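PDB 6XEP: thiamine-monophosphate kinase from Stenotrophomonas maltophilia, which probably catalyses the ATP-dependent phosphorylation of thiamine monophosphate to thiamine diphosphate, the active form of vitamin B1, with magnesium as cofactor. Local coordinates for residues D18-R23 / I30-G35; L183-A188 / S196-L201; A221-D226 / D274-C279. One frame throughout, in Å; residues are numbered along the deposited sequence. Where two conformers were deposited one is given.

Contact 1 (D18-R23 / I30-G35). With NA (sodium ion), chain D.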
ATOM      1  N   ASP A  18      17.949  -7.841  -4.076  1.00 19.91           N
ATOM      2  CA  ASP A  18      19.300  -7.833  -3.516  1.00 23.62           C
ATOM      3  C   ASP A  18      19.539  -6.568  -2.700  1.00 18.91           C
ATOM      4  O   ASP A  18      20.075  -6.616  -1.587  1.00 17.60           O
ATOM      5  CB  ASP A  18      20.345  -7.963  -4.624  1.00 27.44           C
ATOM      6  CG  ASP A  18      20.314  -9.324  -5.290  1.00 42.14           C
ATOM      7  OD1 ASP A  18      20.010 -10.326  -4.595  1.00 35.80           O
ATOM      8  OD2 ASP A  18      20.587  -9.402  -6.510  1.00 39.67           O
ATOM      9  N   ARG A  19      19.153  -5.420  -3.241  1.00 14.92           N
ATOM     10  CA  ARG A  19      19.308  -4.188  -2.479  0.53 18.41           C
ATOM     11  C   ARG A  19      18.363  -4.148  -1.282  1.00 15.99           C
ATOM     12  O   ARG A  19      18.729  -3.606  -0.232  1.00 16.20           O
ATOM     13  CB  ARG A  19      19.120  -2.981  -3.397  0.53 17.82           C
ATOM     14  CG  ARG A  19      20.297  -2.806  -4.374  0.53 18.41           C
ATOM     15  CD  ARG A  19      20.267  -1.428  -5.028  0.53 19.76           C
ATOM     16  NE  ARG A  19      19.347  -1.365  -6.158  0.53 17.08           N
ATOM     17  CZ  ARG A  19      19.101  -0.257  -6.855  0.53 17.61           C
ATOM     18  NH1 ARG A  19      18.247  -0.280  -7.868  0.53 19.67           N
ATOM     19  NH2 ARG A  19      19.707   0.881  -6.536  0.53 14.45           N
ATOM     20  N   ILE A  20      17.168  -4.744  -1.396  1.00 13.13           N
ATOM     21  CA  ILE A  20      16.287  -4.850  -0.233  1.00 14.16           C
ATOM     22  C   ILE A  20      16.976  -5.622   0.886  1.00 13.69           C
ATOM     23  O   ILE A  20      17.047  -5.162   2.030  1.00 17.87           O
ATOM     24  CB  ILE A  20      14.954  -5.511  -0.619  1.00 12.73           C
ATOM     25  CG1 ILE A  20      14.096  -4.535  -1.435  1.00 14.99           C
ATOM     26  CG2 ILE A  20      14.175  -5.954   0.656  1.00 17.56           C
ATOM     27  CD1 ILE A  20      12.958  -5.205  -2.137  1.00 20.79           C
ATOM     28  N   ARG A  21      17.491  -6.817   0.572  1.00 20.03           N
ATOM     29  CA  ARG A  21      18.097  -7.650   1.607  1.00 16.71           C
ATOM     30  C   ARG A  21      19.338  -6.996   2.199  1.00 23.44           C
ATOM     31  O   ARG A  21      19.604  -7.135   3.397  1.00 24.19           O
ATOM     32  CB  ARG A  21      18.460  -9.028   1.052  1.00 16.50           C
ATOM     33  CG  ARG A  21      17.280  -9.913   0.710  1.00 19.81           C
ATOM     34  CD  ARG A  21      17.784 -11.244   0.145  1.00 27.87           C
ATOM     35  NE  ARG A  21      16.716 -11.998  -0.503  1.00 33.23           N
ATOM     36  CZ  ARG A  21      16.922 -12.979  -1.380  1.00 41.33           C
ATOM     37  NH1 ARG A  21      18.161 -13.332  -1.718  1.00 46.63           N
ATOM     38  NH2 ARG A  21      15.888 -13.608  -1.922  1.00 44.93           N
ATOM     39  N   ALA A  22      20.121  -6.292   1.376  1.00 17.68           N
ATOM     40  CA  ALA A  22      21.313  -5.644   1.901  1.00 19.30           C
ATOM     41  C   ALA A  22      20.947  -4.702   3.035  1.00 23.88           C
ATOM     42  O   ALA A  22      21.705  -4.553   4.006  1.00 24.60           O
ATOM     43  CB  ALA A  22      22.031  -4.898   0.777  1.00 25.54           C
ATOM     44  N   ARG A  23      19.764  -4.109   2.955  1.00 18.88           N
ATOM     45  CA  ARG A  23      19.306  -3.164   3.959  1.00 20.13           C
ATOM     46  C   ARG A  23      18.613  -3.837   5.143  1.00 27.52           C
ATOM     47  O   ARG A  23      18.779  -3.383   6.278  1.00 29.61           O
ATOM     48  CB  ARG A  23      18.404  -2.135   3.281  1.00 18.85           C
ATOM     49  CG  ARG A  23      19.224  -1.204   2.378  1.00 17.76           C
ATOM     50  CD  ARG A  23      18.414  -0.560   1.256  1.00 20.51           C
ATOM     51  NE  ARG A  23      19.250   0.412   0.549  1.00 15.83           N
ATOM     52  CZ  ARG A  23      20.178   0.097  -0.356  1.00 20.59           C
ATOM     53  NH1 ARG A  23      20.386  -1.178  -0.683  1.00 17.68           N
ATOM     54  NH2 ARG A  23      20.921   1.059  -0.913  1.00 18.67           N
ATOM     55  N   ILE A  30      13.912  -6.370  11.557  1.00 17.53           N
ATOM     56  CA  ILE A  30      13.409  -6.962  10.323  1.00 17.63           C
ATOM     57  C   ILE A  30      14.085  -8.309  10.141  1.00 20.46           C
ATOM     58  O   ILE A  30      15.318  -8.381  10.065  1.00 23.76           O
ATOM     59  CB  ILE A  30      13.692  -6.076   9.109  1.00 17.12           C
ATOM     60  CG1 ILE A  30      13.189  -4.648   9.348  1.00 15.06           C
ATOM     61  CG2 ILE A  30      13.117  -6.706   7.843  1.00 16.61           C
ATOM     62  CD1 ILE A  30      13.480  -3.727   8.225  1.00 16.99           C
ATOM     63  N   LEU A  31      13.295  -9.363  10.054  1.00 18.41           N
ATOM     64  CA  LEU A  31      13.807 -10.705   9.804  1.00 20.47           C
ATOM     65  C   LEU A  31      13.489 -11.030   8.349  1.00 24.75           C
ATOM     66  O   LEU A  31      12.319 -11.201   7.994  1.00 19.59           O
ATOM     67  CB  LEU A  31      13.167 -11.703  10.761  1.00 26.82           C
ATOM     68  CG  LEU A  31      13.851 -13.021  11.082  1.00 37.44           C
ATOM     69  CD1 LEU A  31      15.197 -12.765  11.750  1.00 38.98           C
ATOM     70  CD2 LEU A  31      12.942 -13.864  11.982  1.00 41.66           C
ATOM     71  N   LEU A  32      14.520 -11.087   7.502  1.00 21.61           N
ATOM     72  CA  LEU A  32      14.316 -11.371   6.075  1.00 23.82           C
ATOM     73  C   LEU A  32      15.565 -12.095   5.557  1.00 28.79           C
ATOM     74  O   LEU A  32      16.540 -11.465   5.143  1.00 36.26           O
ATOM     75  CB  LEU A  32      14.037 -10.110   5.277  1.00 25.59           C
ATOM     76  CG  LEU A  32      13.818 -10.369   3.784  1.00 26.78           C
ATOM     77  CD1 LEU A  32      12.644 -11.338   3.574  1.00 28.98           C
ATOM     78  CD2 LEU A  32      13.606  -9.073   3.006  1.00 26.78           C
ATOM     79  N   GLY A  33      15.516 -13.402   5.574  1.00 34.62           N
ATOM     80  CA  GLY A  33      16.656 -14.180   5.137  1.00 38.70           C
ATOM     81  C   GLY A  33      16.666 -14.406   3.643  1.00 36.56           C
ATOM     82  O   GLY A  33      15.707 -14.097   2.930  1.00 28.86           O
ATOM     83  N   ILE A  34      17.800 -14.933   3.171  0.50 35.68           N
ATOM     84  CA  ILE A  34      17.850 -15.494   1.832  0.50 34.82           C
ATOM     85  C   ILE A  34      16.789 -16.574   1.741  0.50 27.92           C
ATOM     86  O   ILE A  34      16.568 -17.335   2.691  0.50 32.26           O
ATOM     87  CB  ILE A  34      19.245 -16.062   1.527  0.50 36.46           C
ATOM     88  CG1 ILE A  34      20.329 -15.233   2.225  0.50 38.02           C
ATOM     89  CG2 ILE A  34      19.479 -16.103   0.025  0.50 37.64           C
ATOM     90  CD1 ILE A  34      21.621 -15.997   2.479  0.50 38.68           C
ATOM     91  N   GLY A  35      16.118 -16.640   0.609  0.50 29.97           N
ATOM     92  CA  GLY A  35      15.002 -17.569   0.519  0.50 36.24           C
ATOM     93  C   GLY A  35      13.675 -17.069   1.058  0.50 37.18           C
ATOM     94  O   GLY A  35      12.652 -17.218   0.382  0.50 36.86           O
TER
HETATM   95 NA    NA D 403      17.565  -8.063   9.960  1.00 24.65          NA
HETATM   96  O   HOH W   1      14.275 -12.827   0.496  1.00 32.17           O
HETATM   97  O   HOH W   2      17.503 -10.098   8.033  0.52 24.65           O
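Ile20 and Leu32 make the apolar part of the contact, their side chains crossing obliquely. Leu32 CG is anti to the backbone N (chi1 -180°), and the CD2 methyl of Leu32 comes within 3.9 Å of Ile20 CG2. Phe14 and Leu125 also pack on Ile20, and Leu11 and Ala39 on Leu32. Arg21 carries the polar part. Its chain is extended from CG to NE, which takes the guanidinium from the helix to the loop although the CB of this residue does not point there. No direct hydrogen bond joins the two segments; a water mediates instead, accepting from Arg21 NE at 2.8 Å and donating to Gly33 O at 3.1 Å. Most of helix 17-24 is thus set against strand 30-31 and the loop that follows it, near the N-terminus of the kinase. The turn that connects them holds a sodium ion, bound by the carbonyl oxygens of Thr24, Arg27 and Ile30, the Ile30 O distance being 2.3 Å. A water 2.8 Å from the sodium ion also accepts a hydrogen bond from Leu32 N, tying the metal site to the start of the loop. Further along the loop, Ile34 and Gly35 were each modelled in two conformers, and their approach to Arg21 holds for the conformer described. In it the Arg21 and Ile34 side chains cross at about a right angle, with the CG2 methyl of Ile34 3.5 Å from NH1 of Arg21. The backbone of Ile34 and Gly35 then runs over one face of the guanidinium: Ile34 CA stands 4.1 Å above the plane of that group, displaced toward its rim, and Gly35 N takes a similar offset place.

Contact 2 (L183-A188 / S196-L201). With EDO (1,2-ethanediol), chain B.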
ATOM      1  N   LEU A 183      10.866  24.802 -19.721  1.00 23.54           N
ATOM      2  CA  LEU A 183      11.677  23.931 -18.876  1.00 23.46           C
ATOM      3  C   LEU A 183      11.492  22.474 -19.280  1.00 24.17           C
ATOM      4  O   LEU A 183      10.381  21.943 -19.206  1.00 26.11           O
ATOM      5  CB  LEU A 183      11.328  24.118 -17.395  1.00 21.29           C
ATOM      6  CG  LEU A 183      12.028  23.215 -16.366  1.00 19.16           C
ATOM      7  CD1 LEU A 183      13.541  23.409 -16.333  1.00 22.63           C
ATOM      8  CD2 LEU A 183      11.445  23.456 -14.983  1.00 16.39           C
ATOM      9  N   ASN A 184      12.586  21.823 -19.670  1.00 21.35           N
ATOM     10  CA  ASN A 184      12.590  20.381 -19.901  1.00 21.71           C
ATOM     11  C   ASN A 184      12.791  19.664 -18.571  1.00 19.58           C
ATOM     12  O   ASN A 184      13.752  19.940 -17.858  1.00 22.17           O
ATOM     13  CB  ASN A 184      13.719  20.013 -20.871  1.00 24.72           C
ATOM     14  CG  ASN A 184      13.686  18.547 -21.303  1.00 28.51           C
ATOM     15  OD1 ASN A 184      12.969  17.726 -20.738  1.00 32.50           O
ATOM     16  ND2 ASN A 184      14.477  18.218 -22.328  1.00 33.73           N
ATOM     17  N   LEU A 185      11.900  18.730 -18.243  1.00 20.36           N
ATOM     18  CA  LEU A 185      12.021  18.031 -16.968  1.00 18.31           C
ATOM     19  C   LEU A 185      12.864  16.763 -17.041  1.00 19.61           C
ATOM     20  O   LEU A 185      13.324  16.282 -15.998  1.00 23.20           O
ATOM     21  CB  LEU A 185      10.627  17.668 -16.424  1.00 20.40           C
ATOM     22  CG  LEU A 185       9.667  18.829 -16.158  1.00 18.95           C
ATOM     23  CD1 LEU A 185       8.301  18.299 -15.787  1.00 16.89           C
ATOM     24  CD2 LEU A 185      10.167  19.758 -15.071  1.00 16.36           C
ATOM     25  N   ALA A 186      13.066  16.201 -18.234  1.00 19.01           N
ATOM     26  CA  ALA A 186      13.717  14.905 -18.380  1.00 18.73           C
ATOM     27  C   ALA A 186      15.238  14.973 -18.352  1.00 24.12           C
ATOM     28  O   ALA A 186      15.887  13.926 -18.247  1.00 25.15           O
ATOM     29  CB  ALA A 186      13.283  14.242 -19.689  1.00 24.47           C
ATOM     30  N   THR A 187      15.829  16.154 -18.460  1.00 22.77           N
ATOM     31  CA  THR A 187      17.279  16.263 -18.514  1.00 20.40           C
ATOM     32  C   THR A 187      17.721  17.385 -17.589  1.00 23.45           C
ATOM     33  O   THR A 187      16.958  18.303 -17.292  1.00 20.58           O
ATOM     34  CB  THR A 187      17.801  16.532 -19.934  1.00 32.43           C
ATOM     35  OG1 THR A 187      17.061  17.605 -20.519  1.00 36.01           O
ATOM     36  CG2 THR A 187      17.698  15.285 -20.819  1.00 34.47           C
ATOM     37  N   ALA A 188      18.969  17.303 -17.139  1.00 21.58           N
ATOM     38  CA  ALA A 188      19.537  18.350 -16.306  1.00 24.07           C
ATOM     39  C   ALA A 188      19.872  19.560 -17.160  1.00 24.99           C
ATOM     40  O   ALA A 188      20.311  19.426 -18.306  1.00 24.55           O
ATOM     41  CB  ALA A 188      20.800  17.856 -15.600  1.00 24.30           C
ATOM     42  N   SER A 196      17.432  24.461 -10.204  1.00 16.17           N
ATOM     43  CA  SER A 196      16.949  24.473  -8.827  0.54 14.71           C
ATOM     44  C   SER A 196      15.452  24.209  -8.777  1.00 16.40           C
ATOM     45  O   SER A 196      14.985  23.364  -8.006  1.00 17.08           O
ATOM     46  CB  SER A 196      17.270  25.814  -8.157  0.54 19.15           C
ATOM     47  OG  SER A 196      18.667  26.068  -8.095  0.54 20.93           O
ATOM     48  N   LEU A 197      14.680  24.931  -9.603  1.00 12.87           N
ATOM     49  CA  LEU A 197      13.242  24.717  -9.634  1.00 14.71           C
ATOM     50  C   LEU A 197      12.924  23.318 -10.128  1.00 14.61           C
ATOM     51  O   LEU A 197      12.024  22.661  -9.594  1.00 15.93           O
ATOM     52  CB  LEU A 197      12.555  25.762 -10.519  1.00 15.32           C
ATOM     53  CG  LEU A 197      12.652  27.223 -10.053  1.00 13.13           C
ATOM     54  CD1 LEU A 197      11.817  28.142 -10.935  1.00 13.68           C
ATOM     55  CD2 LEU A 197      12.260  27.367  -8.591  1.00 14.73           C
ATOM     56  N   ARG A 198      13.654  22.844 -11.151  1.00 15.34           N
ATOM     57  CA  ARG A 198      13.381  21.517 -11.703  1.00 13.98           C
ATOM     58  C   ARG A 198      13.470  20.455 -10.619  1.00 13.88           C
ATOM     59  O   ARG A 198      12.601  19.583 -10.510  1.00 16.25           O
ATOM     60  CB  ARG A 198      14.353  21.197 -12.845  1.00 12.98           C
ATOM     61  CG  ARG A 198      14.004  19.907 -13.610  1.00 13.80           C
ATOM     62  CD  ARG A 198      15.019  19.552 -14.704  1.00 16.62           C
ATOM     63  NE  ARG A 198      16.304  19.066 -14.171  1.00 17.21           N
ATOM     64  CZ  ARG A 198      16.638  17.781 -14.051  1.00 18.63           C
ATOM     65  NH1 ARG A 198      15.797  16.826 -14.431  1.00 17.94           N
ATOM     66  NH2 ARG A 198      17.828  17.445 -13.562  1.00 21.57           N
ATOM     67  N   LEU A 199      14.508  20.526  -9.784  1.00 15.90           N
ATOM     68  CA  LEU A 199      14.691  19.511  -8.750  1.00 14.07           C
ATOM     69  C   LEU A 199      13.745  19.685  -7.560  1.00 14.12           C
ATOM     70  O   LEU A 199      13.484  18.711  -6.841  1.00 12.29           O
ATOM     71  CB  LEU A 199      16.144  19.512  -8.276  1.00 14.09           C
ATOM     72  CG  LEU A 199      17.127  18.968  -9.319  1.00 18.14           C
ATOM     73  CD1 LEU A 199      18.529  18.930  -8.763  1.00 24.88           C
ATOM     74  CD2 LEU A 199      16.698  17.590  -9.741  1.00 19.31           C
ATOM     75  N   ARG A 200      13.223  20.888  -7.326  1.00 13.51           N
ATOM     76  CA  ARG A 200      12.179  21.020  -6.309  1.00 14.92           C
ATOM     77  C   ARG A 200      10.884  20.345  -6.744  1.00 13.30           C
ATOM     78  O   ARG A 200      10.162  19.797  -5.902  1.00 13.97           O
ATOM     79  CB  ARG A 200      11.937  22.493  -5.990  1.00 13.83           C
ATOM     80  CG  ARG A 200      13.108  23.149  -5.265  1.00 11.84           C
ATOM     81  CD  ARG A 200      13.161  22.729  -3.806  1.00 15.79           C
ATOM     82  NE  ARG A 200      12.163  23.439  -2.991  1.00 15.40           N
ATOM     83  CZ  ARG A 200      11.712  22.996  -1.825  1.00 19.03           C
ATOM     84  NH1 ARG A 200      12.162  21.839  -1.336  1.00 16.40           N
ATOM     85  NH2 ARG A 200      10.815  23.711  -1.143  1.00 18.51           N
ATOM     86  N   LEU A 201      10.574  20.368  -8.044  1.00 14.43           N
ATOM     87  CA  LEU A 201       9.421  19.623  -8.534  1.00 13.13           C
ATOM     88  C   LEU A 201       9.714  18.128  -8.551  1.00 11.40           C
ATOM     89  O   LEU A 201       8.881  17.317  -8.125  1.00 13.65           O
ATOM     90  CB  LEU A 201       9.038  20.103  -9.942  1.00 12.46           C
ATOM     91  CG  LEU A 201       7.892  19.320 -10.609  1.00 13.73           C
ATOM     92  CD1 LEU A 201       6.615  19.365  -9.776  1.00 17.05           C
ATOM     93  CD2 LEU A 201       7.624  19.812 -12.026  1.00 18.67           C
TER
HETATM   94  C1  EDO B 401      15.582  24.061 -19.004  1.00 30.17           C
HETATM   95  O1  EDO B 401      15.057  23.381 -20.155  1.00 27.01           O
HETATM   96  C2  EDO B 401      16.290  25.356 -19.391  1.00 37.98           C
HETATM   97  O2  EDO B 401      15.341  26.280 -19.946  1.00 44.40           O
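Arg198 NH1 donates to the backbone O of Leu185 over 3.0 Å, with an N-H...O angle of 142°. The acceptor lies close to the guanidinium plane, at its edge, whereas seen from the carbonyl the donor sits well above the peptide plane. Glu195, one turn earlier in the helix, forms a salt bridge with Arg198 NE, which would balance the charge of this largely buried group. Thr187 O is placed over one face, 3.1 Å above the plane and offset toward the rim; its 3.3 Å approach to Arg198 NE has too poor an angle for a hydrogen bond. Ala188 continues along that face, its CA 3.4 Å from Arg198 NH2, and Leu199 CD2 lies over the opposite face, offset toward the rim. Arg198 CG is anti to the backbone N (chi1 -172°), continuing a CB that points at the loop. A bend at chi3 (72°) turns NE; Asn184 O lies against CD, and the backbone of Leu185, Thr187 and Ala188 lies round the guanidinium. Asn184 gives the loop its own local bracing: its OD1 accepts from Ala186 N at 2.9 Å, an Asx turn. Beside the arginine the contact is apolar. Leu185 slides past the stem of Arg198 in the opposite direction, and its CD2 reaches Leu201 CD2 at 4.0 Å, these two leucines crossing at about a right angle. The Leu201 side chain also comes near that of Asp274, a predicted substrate-binding residue. In the PurM-like C-terminal domain, the loop between helices 170-179 and 192-202 is thereby folded back on the second of them, with Leu183 packed on Ala174 and Leu185 on Trp178 of the first, while Leu197 rests on helix 254-259.

Contact 3 (A221-D226 / D274-C279)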
ATOM      1  N   ALA A 221       0.904  20.988  13.421  1.00 12.63           N
ATOM      2  CA  ALA A 221       1.701  20.931  12.205  1.00 12.83           C
ATOM      3  C   ALA A 221       0.893  20.284  11.089  1.00 14.08           C
ATOM      4  O   ALA A 221      -0.041  19.522  11.331  1.00 12.70           O
ATOM      5  CB  ALA A 221       3.011  20.143  12.427  1.00 14.61           C
ATOM      6  N   VAL A 222       1.301  20.570   9.854  1.00 13.39           N
ATOM      7  CA  VAL A 222       0.698  19.972   8.671  1.00 14.28           C
ATOM      8  C   VAL A 222       1.768  19.991   7.595  1.00 15.05           C
ATOM      9  O   VAL A 222       2.642  20.854   7.600  1.00 14.25           O
ATOM     10  CB  VAL A 222      -0.578  20.751   8.249  1.00 14.42           C
ATOM     11  CG1 VAL A 222      -0.232  22.188   7.824  1.00 16.31           C
ATOM     12  CG2 VAL A 222      -1.299  20.036   7.129  1.00 21.07           C
ATOM     13  N   ASP A 223       1.720  19.035   6.669  1.00 14.55           N
ATOM     14  CA  ASP A 223       2.644  19.176   5.558  1.00 18.95           C
ATOM     15  C   ASP A 223       1.968  19.916   4.411  1.00 16.04           C
ATOM     16  O   ASP A 223       0.744  19.853   4.230  1.00 18.04           O
ATOM     17  CB  ASP A 223       3.270  17.841   5.131  1.00 21.63           C
ATOM     18  CG  ASP A 223       2.391  17.004   4.269  1.00 26.89           C
ATOM     19  OD1 ASP A 223       1.161  17.010   4.487  1.00 25.14           O
ATOM     20  OD2 ASP A 223       2.973  16.289   3.389  1.00 27.16           O
ATOM     21  N   VAL A 224       2.761  20.714   3.714  1.00 13.34           N
ATOM     22  CA  VAL A 224       2.269  21.595   2.664  1.00 11.82           C
ATOM     23  C   VAL A 224       2.484  20.867   1.346  1.00 14.70           C
ATOM     24  O   VAL A 224       3.601  20.811   0.825  1.00 12.95           O
ATOM     25  CB  VAL A 224       2.970  22.954   2.672  1.00 14.11           C
ATOM     26  CG1 VAL A 224       2.311  23.866   1.624  1.00 16.86           C
ATOM     27  CG2 VAL A 224       2.876  23.569   4.056  1.00 14.10           C
ATOM     28  N   SER A 225       1.415  20.285   0.821  1.00 13.71           N
ATOM     29  CA  SER A 225       1.485  19.610  -0.473  0.86 16.26           C
ATOM     30  C   SER A 225       0.397  20.040  -1.426  1.00 18.20           C
ATOM     31  O   SER A 225       0.558  19.839  -2.630  1.00 16.72           O
ATOM     32  CB  SER A 225       1.410  18.088  -0.301  0.86 19.59           C
ATOM     33  OG  SER A 225       0.195  17.722   0.309  0.86 20.25           O
ATOM     34  N   ASP A 226      -0.698  20.636  -0.925  1.00 14.59           N
ATOM     35  CA  ASP A 226      -1.746  21.209  -1.762  1.00 14.51           C
ATOM     36  C   ASP A 226      -1.712  22.734  -1.766  1.00 18.07           C
ATOM     37  O   ASP A 226      -2.713  23.377  -2.118  1.00 19.66           O
ATOM     38  CB  ASP A 226      -3.121  20.740  -1.296  1.00 15.43           C
ATOM     39  CG  ASP A 226      -3.336  19.264  -1.521  1.00 28.58           C
ATOM     40  OD1 ASP A 226      -2.904  18.754  -2.573  1.00 29.45           O
ATOM     41  OD2 ASP A 226      -3.945  18.619  -0.646  1.00 30.36           O
ATOM     42  N   ASP A 274       2.750  20.625  -4.217  1.00 12.82           N
ATOM     43  CA  ASP A 274       3.919  19.735  -4.119  1.00 14.07           C
ATOM     44  C   ASP A 274       5.143  20.372  -3.470  1.00 14.63           C
ATOM     45  O   ASP A 274       6.275  20.000  -3.789  1.00 12.61           O
ATOM     46  CB  ASP A 274       4.301  19.187  -5.491  1.00 16.58           C
ATOM     47  CG  ASP A 274       3.315  18.156  -5.990  1.00 18.35           C
ATOM     48  OD1 ASP A 274       2.233  18.005  -5.383  1.00 20.26           O
ATOM     49  OD2 ASP A 274       3.634  17.494  -6.995  1.00 13.84           O
ATOM     50  N   ASP A 275       4.971  21.302  -2.528  1.00 12.68           N
ATOM     51  CA  ASP A 275       6.159  21.808  -1.832  1.00 10.11           C
ATOM     52  C   ASP A 275       6.785  20.732  -0.955  1.00 12.91           C
ATOM     53  O   ASP A 275       8.018  20.591  -0.913  1.00 12.88           O
ATOM     54  CB  ASP A 275       5.806  23.002  -0.962  1.00 12.26           C
ATOM     55  CG  ASP A 275       5.355  24.203  -1.762  1.00 14.60           C
ATOM     56  OD1 ASP A 275       6.125  24.671  -2.634  1.00 16.69           O
ATOM     57  OD2 ASP A 275       4.247  24.700  -1.479  1.00 16.43           O
ATOM     58  N   TYR A 276       5.942  19.964  -0.262  1.00 13.86           N
ATOM     59  CA  TYR A 276       6.360  18.986   0.745  1.00 12.24           C
ATOM     60  C   TYR A 276       7.263  19.643   1.792  1.00 14.02           C
ATOM     61  O   TYR A 276       8.274  19.093   2.227  1.00 13.58           O
ATOM     62  CB  TYR A 276       6.990  17.742   0.075  1.00 13.68           C
ATOM     63  CG  TYR A 276       5.918  17.078  -0.768  1.00 13.63           C
ATOM     64  CD1 TYR A 276       4.847  16.452  -0.154  1.00 16.86           C
ATOM     65  CD2 TYR A 276       5.924  17.157  -2.167  1.00 17.70           C
ATOM     66  CE1 TYR A 276       3.822  15.864  -0.897  1.00 21.67           C
ATOM     67  CE2 TYR A 276       4.898  16.569  -2.923  1.00 19.57           C
ATOM     68  CZ  TYR A 276       3.852  15.928  -2.277  1.00 24.05           C
ATOM     69  OH  TYR A 276       2.808  15.352  -2.978  1.00 27.25           O
ATOM     70  N   GLU A 277       6.854  20.834   2.224  1.00 13.50           N
ATOM     71  CA  GLU A 277       7.409  21.519   3.381  1.00 13.46           C
ATOM     72  C   GLU A 277       6.494  21.278   4.574  1.00 15.73           C
ATOM     73  O   GLU A 277       5.415  20.716   4.431  1.00 16.50           O
ATOM     74  CB  GLU A 277       7.564  23.018   3.088  1.00 12.07           C
ATOM     75  CG  GLU A 277       8.559  23.289   1.961  1.00 14.68           C
ATOM     76  CD  GLU A 277      10.026  23.021   2.355  1.00 12.89           C
ATOM     77  OE1 GLU A 277      10.311  22.584   3.501  1.00 13.63           O
ATOM     78  OE2 GLU A 277      10.916  23.269   1.509  1.00 15.29           O
ATOM     79  N   LEU A 278       6.942  21.673   5.767  1.00 12.60           N
ATOM     80  CA  LEU A 278       6.125  21.544   6.972  1.00 12.40           C
ATOM     81  C   LEU A 278       5.702  22.928   7.442  1.00 14.08           C
ATOM     82  O   LEU A 278       6.541  23.821   7.558  1.00 14.93           O
ATOM     83  CB  LEU A 278       6.890  20.846   8.102  1.00 18.66           C
ATOM     84  CG  LEU A 278       7.144  19.351   7.985  1.00 17.46           C
ATOM     85  CD1 LEU A 278       7.742  18.828   9.309  1.00 17.20           C
ATOM     86  CD2 LEU A 278       5.847  18.628   7.666  1.00 23.26           C
ATOM     87  N   CYS A 279       4.415  23.099   7.719  1.00 14.63           N
ATOM     88  CA  CYS A 279       3.894  24.330   8.316  1.00 11.41           C
ATOM     89  C   CYS A 279       3.457  24.003   9.730  1.00 15.63           C
ATOM     90  O   CYS A 279       2.771  22.993   9.950  1.00 17.04           O
ATOM     91  CB  CYS A 279       2.724  24.886   7.492  1.00 11.81           C
ATOM     92  SG  CYS A 279       1.941  26.335   8.208  1.00 14.49           S
TER
HETATM   93  O   HOH W   3       0.362  15.018  -1.216  1.00 31.69           O
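Tyr276 CG is anti to its carbonyl carbon (chi1 -63°), and Ser225 OG, in the conformer described, lies between its own backbone N and carbonyl carbon (chi1 61°), where it shares a water with the tyrosine hydroxyl. Ring and serine meet just beyond the paired ends of strands 220-224 and 277-282, an antiparallel pair in the mixed sheet of the PurM-like C-terminal domain. Val222 with Cys279 and Val224 with Glu277 are hydrogen-bonded pairs, and Asp223 with Leu278 between them is a non-hydrogen-bonded pair. The Val224 N to Glu277 O bond is short and straight, 2.7 Å at 175°. Tyr276 and Glu277 both face Val224, a G1 beta bulge in which Tyr276 N gives Val224 O a weak bond. Past it, Asp274 N donates to Ser225 O at 2.8 Å, extending the pairing into the loops.

Val224 CG2 packs on Cys279 CB at 3.7 Å on one side of the sheet, and Asp223 CB on Leu278 CD2 on the other. Asp223, Ser225, Asp226 and Asp274 are predicted to bind magnesium, ATP or substrate, which places this strand end at the probable active site. Asp223 OD2 accepts from Ser81 and lies near Asp82; Asp274 pairs with Lys74. The Tyr276 ring edge faces Asp223 OD2, while its CE1 lies 3.3 Å from Ser225 CB.

The three contacts follow one another along the chain without overlapping. Contact 1 stands apart at the surface, its centre about 26 Å from the centre of the chain; that centre is 34 Å from the centre of contact 2 and 33 Å from that of contact 3, and its Ile20 and Ile30 side chains pack on strand 124-132 of the four-stranded sheet. Contacts 2 and 3 both lie in the AIR synthase-related C-terminal domain, their centres 20 Å apart, and they touch: Arg200 NH2 of helix 192-202 forms a 2.7 Å salt bridge with Glu277 OE2 of strand 277-282. Helix 192-202 is thereby tied to the central sheet beside the predicted ligand-binding residues of contact 3.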